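Local coordinates for SH2 domain-containing protein 3C (Homo sapiens, PDB 3T6G) that acts as an adapter in integrin-mediated cell adhesion and migration, using a closed Cdc25-homology domain, incapable of canonical nucleotide exchange, to bind BCAR1, at residues A[47-60]-A[264-278]. The protein carries 2 engineered substitutions. Residues are numbered along the deposited sequence; the frame is centred on the assembly and turned at random.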
loop_
_atom_site.group_PDB
_atom_site.type_symbol
_atom_site.label_atom_id
_atom_site.label_comp_id
_atom_site.label_asym_id
_atom_site.label_seq_id
_atom_site.Cartn_x
_atom_site.Cartn_y
_atom_site.Cartn_z
ATOM N N GLU A 47 -19.193 -4.087 -21.077
ATOM C CA GLU A 47 -20.641 -4.281 -20.890
ATOM C C GLU A 47 -21.221 -3.266 -19.935
ATOM O O GLU A 47 -22.426 -3.049 -19.902
ATOM C CB GLU A 47 -20.955 -5.678 -20.322
ATOM C CG GLU A 47 -20.912 -6.836 -21.318
ATOM C CD GLU A 47 -21.150 -8.204 -20.664
ATOM O OE1 GLU A 47 -21.789 -8.259 -19.583
ATOM O OE2 GLU A 47 -20.690 -9.225 -21.234
ATOM N N VAL A 48 -20.368 -2.648 -19.135
ATOM C CA VAL A 48 -20.892 -1.976 -17.974
ATOM C C VAL A 48 -20.200 -0.639 -17.710
ATOM O O VAL A 48 -19.024 -0.458 -18.023
ATOM C CB VAL A 48 -20.851 -2.929 -16.753
ATOM C CG1 VAL A 48 -19.584 -2.729 -15.921
ATOM C CG2 VAL A 48 -22.085 -2.743 -15.913
ATOM N N ASP A 49 -20.945 0.298 -17.138
ATOM C CA ASP A 49 -20.445 1.646 -16.979
ATOM C C ASP A 49 -19.298 1.722 -15.947
ATOM O O ASP A 49 -19.028 0.763 -15.246
ATOM C CB ASP A 49 -21.603 2.589 -16.644
ATOM C CG ASP A 49 -22.115 2.419 -15.226
ATOM O OD1 ASP A 49 -21.399 1.843 -14.375
ATOM O OD2 ASP A 49 -23.232 2.891 -14.949
ATOM N N ALA A 50 -18.632 2.865 -15.858
ATOM C CA ALA A 50 -17.486 3.014 -14.963
ATOM C C ALA A 50 -17.864 2.855 -13.496
ATOM O O ALA A 50 -17.077 2.335 -12.714
ATOM C CB ALA A 50 -16.835 4.347 -15.168
ATOM N N ARG A 51 -19.058 3.303 -13.128
ATOM C CA ARG A 51 -19.493 3.250 -11.741
ATOM C C ARG A 51 -19.636 1.813 -11.223
ATOM O O ARG A 51 -19.116 1.490 -10.158
ATOM C CB ARG A 51 -20.775 4.045 -11.516
ATOM C CG ARG A 51 -21.271 3.975 -10.082
ATOM C CD ARG A 51 -22.204 5.130 -9.743
ATOM N NE ARG A 51 -21.564 6.433 -9.927
ATOM C CZ ARG A 51 -22.227 7.581 -10.061
ATOM N NH1 ARG A 51 -23.553 7.596 -10.038
ATOM N NH2 ARG A 51 -21.567 8.720 -10.229
ATOM N N THR A 52 -20.292 0.942 -11.980
ATOM C CA THR A 52 -20.391 -0.447 -11.553
ATOM C C THR A 52 -19.027 -1.172 -11.655
ATOM O O THR A 52 -18.745 -2.087 -10.904
ATOM C CB THR A 52 -21.595 -1.207 -12.236
ATOM O OG1 THR A 52 -21.145 -2.037 -13.313
ATOM C CG2 THR A 52 -22.611 -0.221 -12.750
ATOM N N LEU A 53 -18.177 -0.758 -12.577
ATOM C CA LEU A 53 -16.825 -1.270 -12.590
ATOM C C LEU A 53 -16.206 -0.954 -11.231
ATOM O O LEU A 53 -15.553 -1.793 -10.624
ATOM C CB LEU A 53 -16.006 -0.592 -13.686
ATOM C CG LEU A 53 -16.104 -1.267 -15.045
ATOM C CD1 LEU A 53 -14.823 -1.029 -15.793
ATOM C CD2 LEU A 53 -16.400 -2.781 -14.907
ATOM N N ALA A 54 -16.451 0.267 -10.759
ATOM C CA ALA A 54 -15.839 0.773 -9.540
ATOM C C ALA A 54 -16.364 0.023 -8.338
ATOM O O ALA A 54 -15.596 -0.370 -7.467
ATOM C CB ALA A 54 -16.105 2.266 -9.383
ATOM N N ARG A 55 -17.677 -0.166 -8.291
ATOM C CA ARG A 55 -18.276 -0.876 -7.182
ATOM C C ARG A 55 -17.695 -2.276 -7.108
ATOM O O ARG A 55 -17.387 -2.779 -6.027
ATOM C CB ARG A 55 -19.784 -0.938 -7.327
ATOM C CG ARG A 55 -20.506 0.248 -6.735
ATOM C CD ARG A 55 -22.014 -0.022 -6.674
ATOM N NE ARG A 55 -22.799 1.203 -6.789
ATOM C CZ ARG A 55 -23.394 1.614 -7.902
ATOM N NH1 ARG A 55 -23.314 0.885 -9.010
ATOM N NH2 ARG A 55 -24.083 2.748 -7.908
ATOM N N HIS A 56 -17.519 -2.905 -8.259
ATOM C CA HIS A 56 -17.001 -4.261 -8.258
ATOM C C HIS A 56 -15.580 -4.408 -7.698
ATOM O O HIS A 56 -15.347 -5.308 -6.895
ATOM C CB HIS A 56 -17.129 -4.886 -9.634
ATOM C CG HIS A 56 -18.517 -5.369 -9.925
ATOM N ND1 HIS A 56 -19.604 -4.521 -9.953
ATOM C CD2 HIS A 56 -19.004 -6.616 -10.128
ATOM C CE1 HIS A 56 -20.694 -5.220 -10.187
ATOM N NE2 HIS A 56 -20.360 -6.495 -10.306
ATOM N N VAL A 57 -14.643 -3.534 -8.111
ATOM C CA VAL A 57 -13.255 -3.655 -7.669
ATOM C C VAL A 57 -13.115 -3.316 -6.217
ATOM O O VAL A 57 -12.248 -3.855 -5.557
ATOM C CB VAL A 57 -12.285 -2.655 -8.311
ATOM C CG1 VAL A 57 -11.125 -3.385 -8.965
ATOM C CG2 VAL A 57 -13.002 -1.717 -9.212
ATOM N N THR A 58 -13.894 -2.334 -5.771
ATOM C CA THR A 58 -13.852 -1.891 -4.408
ATOM C C THR A 58 -14.202 -3.066 -3.516
ATOM O O THR A 58 -13.563 -3.263 -2.483
ATOM C CB THR A 58 -14.851 -0.785 -4.160
ATOM O OG1 THR A 58 -14.430 0.382 -4.859
ATOM C CG2 THR A 58 -14.912 -0.468 -2.674
ATOM N N LYS A 59 -15.211 -3.845 -3.922
ATOM C CA LYS A 59 -15.651 -4.987 -3.125
ATOM C C LYS A 59 -14.490 -5.952 -2.943
ATOM O O LYS A 59 -14.160 -6.364 -1.832
ATOM C CB LYS A 59 -16.799 -5.714 -3.812
ATOM C CG LYS A 59 -17.768 -6.393 -2.853
ATOM C CD LYS A 59 -17.364 -7.803 -2.455
ATOM C CE LYS A 59 -18.522 -8.815 -2.685
ATOM N NZ LYS A 59 -19.769 -8.558 -1.892
ATOM N N VAL A 60 -13.876 -6.313 -4.056
ATOM C CA VAL A 60 -12.803 -7.280 -4.032
ATOM C C VAL A 60 -11.598 -6.708 -3.283
ATOM O O VAL A 60 -10.926 -7.413 -2.548
ATOM C CB VAL A 60 -12.433 -7.649 -5.461
ATOM C CG1 VAL A 60 -11.264 -8.590 -5.482
ATOM C CG2 VAL A 60 -13.659 -8.293 -6.156
ATOM N N LEU A 264 -22.132 -0.443 0.070
ATOM C CA LEU A 264 -22.356 -1.602 -0.788
ATOM C C LEU A 264 -23.612 -2.361 -0.382
ATOM O O LEU A 264 -23.873 -3.461 -0.870
ATOM C CB LEU A 264 -21.125 -2.523 -0.807
ATOM C CG LEU A 264 -19.930 -1.976 -1.620
ATOM C CD1 LEU A 264 -18.748 -2.918 -1.661
ATOM C CD2 LEU A 264 -20.340 -1.665 -3.038
ATOM N N GLN A 265 -24.403 -1.779 0.513
ATOM C CA GLN A 265 -25.637 -2.447 0.898
ATOM C C GLN A 265 -26.634 -2.357 -0.256
ATOM O O GLN A 265 -27.016 -1.269 -0.695
ATOM C CB GLN A 265 -26.204 -1.917 2.224
ATOM C CG GLN A 265 -26.575 -0.443 2.283
ATOM C CD GLN A 265 -26.764 0.058 3.717
ATOM O OE1 GLN A 265 -26.181 -0.484 4.657
ATOM N NE2 GLN A 265 -27.580 1.095 3.886
ATOM N N GLY A 266 -27.029 -3.515 -0.767
ATOM C CA GLY A 266 -27.868 -3.564 -1.945
ATOM C C GLY A 266 -27.037 -3.818 -3.188
ATOM O O GLY A 266 -27.561 -3.848 -4.293
ATOM N N PHE A 267 -25.730 -3.993 -3.017
ATOM C CA PHE A 267 -24.885 -4.259 -4.172
ATOM C C PHE A 267 -25.278 -5.573 -4.853
ATOM O O PHE A 267 -25.359 -6.623 -4.215
ATOM C CB PHE A 267 -23.387 -4.234 -3.807
ATOM C CG PHE A 267 -22.475 -4.466 -4.983
ATOM C CD1 PHE A 267 -21.379 -5.305 -4.878
ATOM C CD2 PHE A 267 -22.744 -3.879 -6.209
ATOM C CE1 PHE A 267 -20.552 -5.534 -5.961
ATOM C CE2 PHE A 267 -21.935 -4.117 -7.302
ATOM C CZ PHE A 267 -20.833 -4.945 -7.175
ATOM N N GLN A 268 -25.527 -5.504 -6.154
ATOM C CA GLN A 268 -25.876 -6.694 -6.925
ATOM C C GLN A 268 -24.727 -7.086 -7.844
ATOM O O GLN A 268 -24.627 -6.605 -8.981
ATOM C CB GLN A 268 -27.170 -6.467 -7.719
ATOM C CG GLN A 268 -28.429 -6.364 -6.844
ATOM C CD GLN A 268 -29.724 -6.173 -7.649
ATOM O OE1 GLN A 268 -29.747 -6.314 -8.881
ATOM N NE2 GLN A 268 -30.808 -5.853 -6.945
ATOM N N ALA A 269 -23.853 -7.954 -7.348
ATOM C CA ALA A 269 -22.594 -8.198 -8.045
ATOM C C ALA A 269 -22.773 -9.150 -9.204
ATOM O O ALA A 269 -23.512 -10.122 -9.099
ATOM C CB ALA A 269 -21.519 -8.726 -7.085
ATOM N N ARG A 270 -22.089 -8.874 -10.308
ATOM C CA ARG A 270 -22.026 -9.832 -11.397
ATOM C C ARG A 270 -20.767 -10.665 -11.235
ATOM O O ARG A 270 -19.666 -10.185 -11.481
ATOM C CB ARG A 270 -21.994 -9.130 -12.746
ATOM C CG ARG A 270 -22.893 -7.921 -12.845
ATOM C CD ARG A 270 -22.594 -7.182 -14.131
ATOM N NE ARG A 270 -23.739 -6.419 -14.615
ATOM C CZ ARG A 270 -24.165 -6.470 -15.870
ATOM N NH1 ARG A 270 -23.536 -7.245 -16.746
ATOM N NH2 ARG A 270 -25.215 -5.752 -16.251
ATOM N N PRO A 271 -20.931 -11.915 -10.802
ATOM C CA PRO A 271 -19.901 -12.944 -10.679
ATOM C C PRO A 271 -18.711 -12.789 -11.629
ATOM O O PRO A 271 -17.564 -12.711 -11.158
ATOM C CB PRO A 271 -20.669 -14.233 -11.001
ATOM C CG PRO A 271 -22.177 -13.845 -10.961
ATOM C CD PRO A 271 -22.241 -12.446 -10.409
ATOM N N GLU A 272 -18.967 -12.744 -12.935
ATOM C CA GLU A 272 -17.882 -12.734 -13.924
ATOM C C GLU A 272 -17.019 -11.501 -13.770
ATOM O O GLU A 272 -15.804 -11.531 -13.966
ATOM C CB GLU A 272 -18.434 -12.787 -15.343
ATOM C CG GLU A 272 -19.439 -13.899 -15.588
ATOM C CD GLU A 272 -19.684 -14.123 -17.070
ATOM O OE1 GLU A 272 -20.330 -13.260 -17.704
ATOM O OE2 GLU A 272 -19.212 -15.155 -17.600
ATOM N N LEU A 273 -17.669 -10.411 -13.410
ATOM C CA LEU A 273 -16.992 -9.155 -13.220
ATOM C C LEU A 273 -16.085 -9.266 -12.014
ATOM O O LEU A 273 -14.935 -8.820 -12.070
ATOM C CB LEU A 273 -18.012 -8.043 -13.023
ATOM C CG LEU A 273 -18.038 -6.917 -14.045
ATOM C CD1 LEU A 273 -18.852 -5.777 -13.469
ATOM C CD2 LEU A 273 -16.624 -6.442 -14.339
ATOM N N LEU A 274 -16.583 -9.869 -10.929
ATOM C CA LEU A 274 -15.733 -10.101 -9.749
ATOM C C LEU A 274 -14.548 -10.945 -10.169
ATOM O O LEU A 274 -13.405 -10.614 -9.840
ATOM C CB LEU A 274 -16.478 -10.763 -8.582
ATOM C CG LEU A 274 -17.534 -9.893 -7.896
ATOM C CD1 LEU A 274 -18.175 -10.571 -6.708
ATOM C CD2 LEU A 274 -16.925 -8.611 -7.460
ATOM N N GLU A 275 -14.785 -12.009 -10.936
ATOM C CA GLU A 275 -13.626 -12.792 -11.374
ATOM C C GLU A 275 -12.544 -11.911 -12.020
ATOM O O GLU A 275 -11.345 -12.047 -11.695
ATOM C CB GLU A 275 -14.031 -13.894 -12.325
ATOM C CG GLU A 275 -12.915 -14.858 -12.635
ATOM C CD GLU A 275 -13.452 -16.232 -13.014
ATOM O OE1 GLU A 275 -14.655 -16.487 -12.763
ATOM O OE2 GLU A 275 -12.680 -17.053 -13.566
ATOM N N VAL A 276 -12.979 -10.998 -12.906
ATOM C CA VAL A 276 -12.077 -10.171 -13.725
ATOM C C VAL A 276 -11.171 -9.317 -12.847
ATOM O O VAL A 276 -10.004 -9.098 -13.150
ATOM C CB VAL A 276 -12.889 -9.269 -14.706
ATOM C CG1 VAL A 276 -12.001 -8.267 -15.362
ATOM C CG2 VAL A 276 -13.614 -10.126 -15.779
ATOM N N PHE A 277 -11.727 -8.872 -11.727
ATOM C CA PHE A 277 -11.042 -7.999 -10.793
ATOM C C PHE A 277 -10.381 -8.776 -9.654
ATOM O O PHE A 277 -10.071 -8.211 -8.592
ATOM C CB PHE A 277 -12.038 -6.993 -10.224
ATOM C CG PHE A 277 -12.373 -5.899 -11.172
ATOM C CD1 PHE A 277 -11.354 -5.152 -11.770
ATOM C CD2 PHE A 277 -13.694 -5.625 -11.503
ATOM C CE1 PHE A 277 -11.656 -4.137 -12.669
ATOM C CE2 PHE A 277 -14.003 -4.610 -12.401
ATOM C CZ PHE A 277 -12.986 -3.872 -12.987
ATOM N N SER A 278 -10.181 -10.071 -9.874
ATOM C CA SER A 278 -9.503 -10.890 -8.894
ATOM C C SER A 278 -8.054 -11.113 -9.344
ATOM O O SER A 278 -7.809 -11.422 -10.529
ATOM C CB SER A 278 -10.240 -12.222 -8.689
ATOM O OG SER A 278 -9.475 -13.311 -9.177
#
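His56 and Arg270 make the one hydrogen bond between segments 47-60 and 264-278: Arg270 N donates to His56 NE2 over 2.9 Å, nearly straight at 167° and in the plane of the imidazole. Both ring faces are occupied. Leu273 CD1 sits over the centre of one, 3.5 Å from the centroid, a CH-pi contact; the edge of Phe267 meets the opposite face in a T-shaped stack with planes at 85°, although the modelled closeness of the two rings is doubtful. A third ring, Phe277, takes Val57 CG2 over its face, 4.3 Å from the centroid. Leu53 CD2 reaches the edge of that ring and also packs crosswise on Leu273 CD2 at 3.7 Å. Farther along helix 50-64, Val60 CG2 touches Leu274 CD2 at 3.5 Å, while Leu264 CD1 touches Lys59 at CB and CG. At the other end, Glu47 OE1 forms a long salt bridge, 3.5 Å, to Arg270 NH1, and Val48 CG1 packs on Leu273 CD1 at 4.0 Å.

In the second shell, His56 CG lies beside its backbone N (chi1 -79°), which brings ND1 back to Thr52 O, 2.8 Å away; this bond is bent, and His56 N reaches the same oxygen from the other face of the carbonyl. Phe277 also touches Leu45 of helix 35-46 and Met106 of helix 93-115. Were His56 replaced by alanine, Arg270 N would probably lose its acceptor and a gap would be likely to open between Phe267 and Leu273. With ND1 donating and NE2 accepting, the histidine is most simply read as neutral, a buried polar link between two parts of the Cdc25-homology domain some 200 residues apart in sequence.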